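Local coordinates for 5-formaminoimidazole-4-carboxamide-1-(beta)-D-ribofuranosyl 5'-monophosphate synthetase (Methanocaldococcus jannaschii, PDB 2R7K), which catalyses the ATP- and formate-dependent, folate-independent formylation of AICAR to FAICAR in purine biosynthesis, at the interface of chains A and B. Coordinates in Å, arbitrary orientation; residue numbers count along the deposited sequence, not the author numbering. Chains: chain A/B, 5-formaminoimidazole-4-carboxamide-1-(beta)-D-ribofuranosyl 5'-monophosphate synthetase.

Contact 1: the interface of chains A and B. Residues chain A 230, 233-234, 237, 253; chain B 238.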
# COMPACT_ATOMS: atom_id res chain seq x y z
N GLU A 230 -21.47 -26.53 7.42
CA GLU A 230 -22.27 -27.03 8.55
C GLU A 230 -21.98 -28.50 8.88
O GLU A 230 -21.72 -29.30 8.00
CB GLU A 230 -23.76 -26.81 8.27
CG GLU A 230 -24.17 -25.35 8.33
CD GLU A 230 -25.45 -25.04 7.57
OE1 GLU A 230 -25.81 -25.81 6.66
OE2 GLU A 230 -26.09 -24.02 7.89
N ILE A 233 -23.84 -32.25 8.43
CA ILE A 233 -24.36 -32.42 7.08
C ILE A 233 -23.28 -32.39 5.99
O ILE A 233 -23.28 -33.24 5.10
CB ILE A 233 -25.49 -31.40 6.78
CG1 ILE A 233 -26.10 -31.66 5.40
CG2 ILE A 233 -24.98 -29.97 6.92
CD1 ILE A 233 -26.71 -33.06 5.26
N ASP A 234 -22.35 -31.44 6.06
CA ASP A 234 -21.32 -31.31 5.03
C ASP A 234 -20.25 -32.41 5.16
O ASP A 234 -19.51 -32.68 4.21
CB ASP A 234 -20.73 -29.90 5.01
CG ASP A 234 -21.71 -28.87 4.46
OD1 ASP A 234 -22.36 -29.17 3.43
OD2 ASP A 234 -21.85 -27.77 5.04
N VAL A 237 -22.71 -35.80 3.65
CA VAL A 237 -22.82 -35.88 2.20
C VAL A 237 -21.48 -36.08 1.51
O VAL A 237 -21.41 -36.22 0.29
CB VAL A 237 -23.53 -34.65 1.62
CG1 VAL A 237 -24.93 -34.53 2.23
CG2 VAL A 237 -22.72 -33.39 1.89
N TYR A 253 -27.26 -29.57 11.28
CA TYR A 253 -26.88 -28.38 10.53
C TYR A 253 -26.27 -27.31 11.44
O TYR A 253 -26.66 -26.15 11.40
CB TYR A 253 -28.09 -27.82 9.80
CG TYR A 253 -28.65 -28.77 8.76
CD1 TYR A 253 -28.34 -28.60 7.42
CD2 TYR A 253 -29.48 -29.83 9.12
CE1 TYR A 253 -28.85 -29.46 6.45
CE2 TYR A 253 -29.98 -30.71 8.16
CZ TYR A 253 -29.67 -30.51 6.83
OH TYR A 253 -30.16 -31.37 5.87
N ARG B 238 -26.12 -32.29 -1.74
CA ARG B 238 -26.03 -31.88 -0.34
C ARG B 238 -27.19 -32.46 0.46
O ARG B 238 -27.31 -32.22 1.66
CB ARG B 238 -26.01 -30.36 -0.21
CG ARG B 238 -25.18 -29.88 0.98
CD ARG B 238 -25.83 -28.72 1.67
NE ARG B 238 -25.05 -28.26 2.82
CZ ARG B 238 -25.56 -27.59 3.84
NH1 ARG B 238 -26.85 -27.32 3.88
NH2 ARG B 238 -24.77 -27.20 4.84
O HOH W 1 -29.38 -31.17 3.31

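Contact 2: the interface of chains A and B. Residues chain A 205, 207, 300, 304; chain B 229-231, 234, 256-257.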
# COMPACT_ATOMS: atom_id res chain seq x y z
N THR A 205 -27.89 -23.54 -4.66
CA THR A 205 -26.59 -23.14 -4.14
C THR A 205 -26.75 -22.03 -3.09
O THR A 205 -27.51 -21.09 -3.28
CB THR A 205 -25.69 -22.68 -5.29
OG1 THR A 205 -26.47 -21.96 -6.25
CG2 THR A 205 -25.07 -23.87 -5.98
N PHE A 207 -25.99 -18.82 -1.08
CA PHE A 207 -25.33 -17.51 -1.03
C PHE A 207 -25.87 -16.74 0.15
O PHE A 207 -27.03 -16.33 0.16
CB PHE A 207 -25.60 -16.73 -2.31
CG PHE A 207 -25.08 -17.40 -3.55
CD1 PHE A 207 -23.80 -17.16 -4.00
CD2 PHE A 207 -25.89 -18.26 -4.27
CE1 PHE A 207 -23.32 -17.77 -5.15
CE2 PHE A 207 -25.41 -18.89 -5.41
CZ PHE A 207 -24.13 -18.63 -5.85
N CYS A 300 -29.97 -20.51 -4.37
CA CYS A 300 -30.23 -20.21 -5.77
C CYS A 300 -30.72 -21.46 -6.48
O CYS A 300 -29.96 -22.41 -6.67
CB CYS A 300 -28.97 -19.65 -6.45
SG CYS A 300 -29.27 -19.06 -8.12
N LEU A 304 -32.42 -19.76 -11.43
CA LEU A 304 -31.67 -18.55 -11.09
C LEU A 304 -32.49 -17.57 -10.27
O LEU A 304 -32.44 -16.36 -10.48
CB LEU A 304 -31.11 -17.87 -12.35
CG LEU A 304 -30.11 -18.72 -13.12
CD1 LEU A 304 -29.68 -18.06 -14.43
CD2 LEU A 304 -28.90 -19.04 -12.27
N TYR B 229 -19.86 -23.54 -9.09
CA TYR B 229 -20.89 -23.72 -8.08
C TYR B 229 -22.18 -23.72 -8.88
O TYR B 229 -22.64 -22.66 -9.33
CB TYR B 229 -20.85 -22.55 -7.10
CG TYR B 229 -21.52 -22.79 -5.78
CD1 TYR B 229 -21.48 -24.03 -5.18
CD2 TYR B 229 -22.15 -21.75 -5.11
CE1 TYR B 229 -22.07 -24.25 -3.95
CE2 TYR B 229 -22.74 -21.96 -3.88
CZ TYR B 229 -22.70 -23.21 -3.31
OH TYR B 229 -23.30 -23.43 -2.09
N GLU B 230 -22.75 -24.91 -9.08
CA GLU B 230 -23.84 -25.11 -10.04
C GLU B 230 -25.14 -25.58 -9.37
O GLU B 230 -25.11 -26.33 -8.41
CB GLU B 230 -23.38 -26.09 -11.12
CG GLU B 230 -22.35 -25.51 -12.07
CD GLU B 230 -21.52 -26.55 -12.80
OE1 GLU B 230 -21.41 -27.69 -12.30
OE2 GLU B 230 -20.97 -26.22 -13.87
N SER B 231 -26.27 -25.12 -9.89
CA SER B 231 -27.59 -25.50 -9.37
C SER B 231 -28.37 -26.24 -10.46
O SER B 231 -28.37 -25.82 -11.61
CB SER B 231 -28.34 -24.24 -8.93
OG SER B 231 -29.54 -24.54 -8.24
N ASP B 234 -25.25 -28.94 -7.04
CA ASP B 234 -24.52 -28.74 -5.79
C ASP B 234 -25.46 -28.60 -4.59
O ASP B 234 -25.04 -28.77 -3.44
CB ASP B 234 -23.53 -27.57 -5.92
CG ASP B 234 -22.34 -27.91 -6.81
OD1 ASP B 234 -21.80 -29.03 -6.67
OD2 ASP B 234 -21.96 -27.08 -7.66
N THR B 256 -24.11 -20.89 -11.21
CA THR B 256 -24.62 -19.84 -10.33
C THR B 256 -23.52 -19.02 -9.66
O THR B 256 -23.79 -17.93 -9.16
CB THR B 256 -25.58 -20.37 -9.23
OG1 THR B 256 -24.85 -21.15 -8.26
CG2 THR B 256 -26.71 -21.20 -9.82
N GLY B 257 -22.30 -19.53 -9.64
CA GLY B 257 -21.24 -18.87 -8.90
C GLY B 257 -19.94 -19.64 -8.94
O GLY B 257 -19.84 -20.64 -9.65

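Contact 1: the interface of chains A and B
B:Arg238 reaches from a loop of chain B into chain A and lays its guanidinium against the carboxylates of A:Asp234 and A:Glu230, a charged subunit contact in the ATP-grasp region of this homohexameric ligase. A:Glu230 is an ATP-binding residue, which places the contact beside the nucleotide site. The arginine buries 96 Å² here, far more than any residue facing it. A bend at the second torsion (chi2 -141°) with an extended chi3 brings NE and NH2 alongside A:Asp234, in the short helix 233-236. This grip is side-on: B:Arg238 NE donates to A:Asp234 OD1 at 2.9 Å, on the syn side but tilted out of the carboxylate plane, while NH2 of the same arginine reaches A:Asp234 OD2 at 3.0 Å from above that plane. Both oxygens lie close to the guanidinium plane although the two flat groups are turned 43° apart. A:Asp234 OD2 also accepts the backbone N of A:Glu230 at 2.7 Å through its anti lone pair, a bond within chain A that would help hold the aspartate's rotation. B:Arg238 NH2 carries a further, nearly straight bond to A:Glu230 OE1 at 2.5 Å, and the A:Glu230 carboxylate is nearly coplanar with the guanidinium. Apolar support comes from A:Ile233, whose CG2 lies 3.9 Å from B:Arg238 CZ, and from A:Val237 CG1 beside the arginine backbone. The ring of A:Tyr253 turns its edge to NH1, and A:Tyr253 OH binds a water at 2.7 Å that also bonds to the backbone O of B:Arg238. An alanine in place of B:Arg238 would probably leave the carboxylates of A:Asp234 and A:Glu230 without their cationic mate and open a gap beside A:Ile233.

Contact 2: the interface of chains A and B
The start of strand 205-214 and the end of strand 292-300 of chain A, with the loop at A:Leu304, meet strands 219-230 and 253-260 of chain B and the loop at B:Ser231. A:Thr205 is the main inserted side chain, with 69 Å² buried. Its OG1 lies between the backbone N and the carbonyl carbon (chi1 38°), which turns the A:Thr205 hydroxyl to B:Thr256 OG1 at 2.7 Å and the methyl towards B:Tyr229. That methyl, A:Thr205 CG2, sits over the centre of the ring of B:Tyr229, 3.4 Å from its centroid, in a CH-pi contact. B:Thr256 OG1 also donates to the backbone O of B:Tyr229 at 2.9 Å, from above the carbonyl plane; with its proton spent there, the hydroxyl is likely to accept from A:Thr205. A:Phe207 presents a face, near its rim, to the CE2 edge of B:Tyr229; the rings lie edge-to-face with planes 69° apart, and the OG1 of B:Thr256 lies at the phenylalanine edge. On the other flank, the methyl CG2 of B:Thr256 packs 3.7 Å from A:Cys300 SG and 3.9 Å from A:Leu304 CD2. B:Ser231 OG donates in plane to a lone pair of A:Cys300 O, 2.7 Å away. This mixed polar and apolar seam joins two subunits of the hexamer and is likely to brace the end of strand 219-230, where the ATP-binding B:Glu230 lies.

The C-alpha centres of contact 1 and contact 2 lie about 16 Å apart in the same A–B interface, which is not an exact two-fold. Strands 219-230 and 253-260 and helix 233-236 serve in both, but from chain A in contact 1 and chain B in contact 2. Residues 230 and 234 recur: their side chains receive the partner's arginine in contact 1, whereas in contact 2 they are marginal, touched by a threonine methyl. The same region thus meets the partner differently in each chain, and in a ring-like trimer each copy could use it towards both neighbours, with the ATP-binding residue 230 taking part in both.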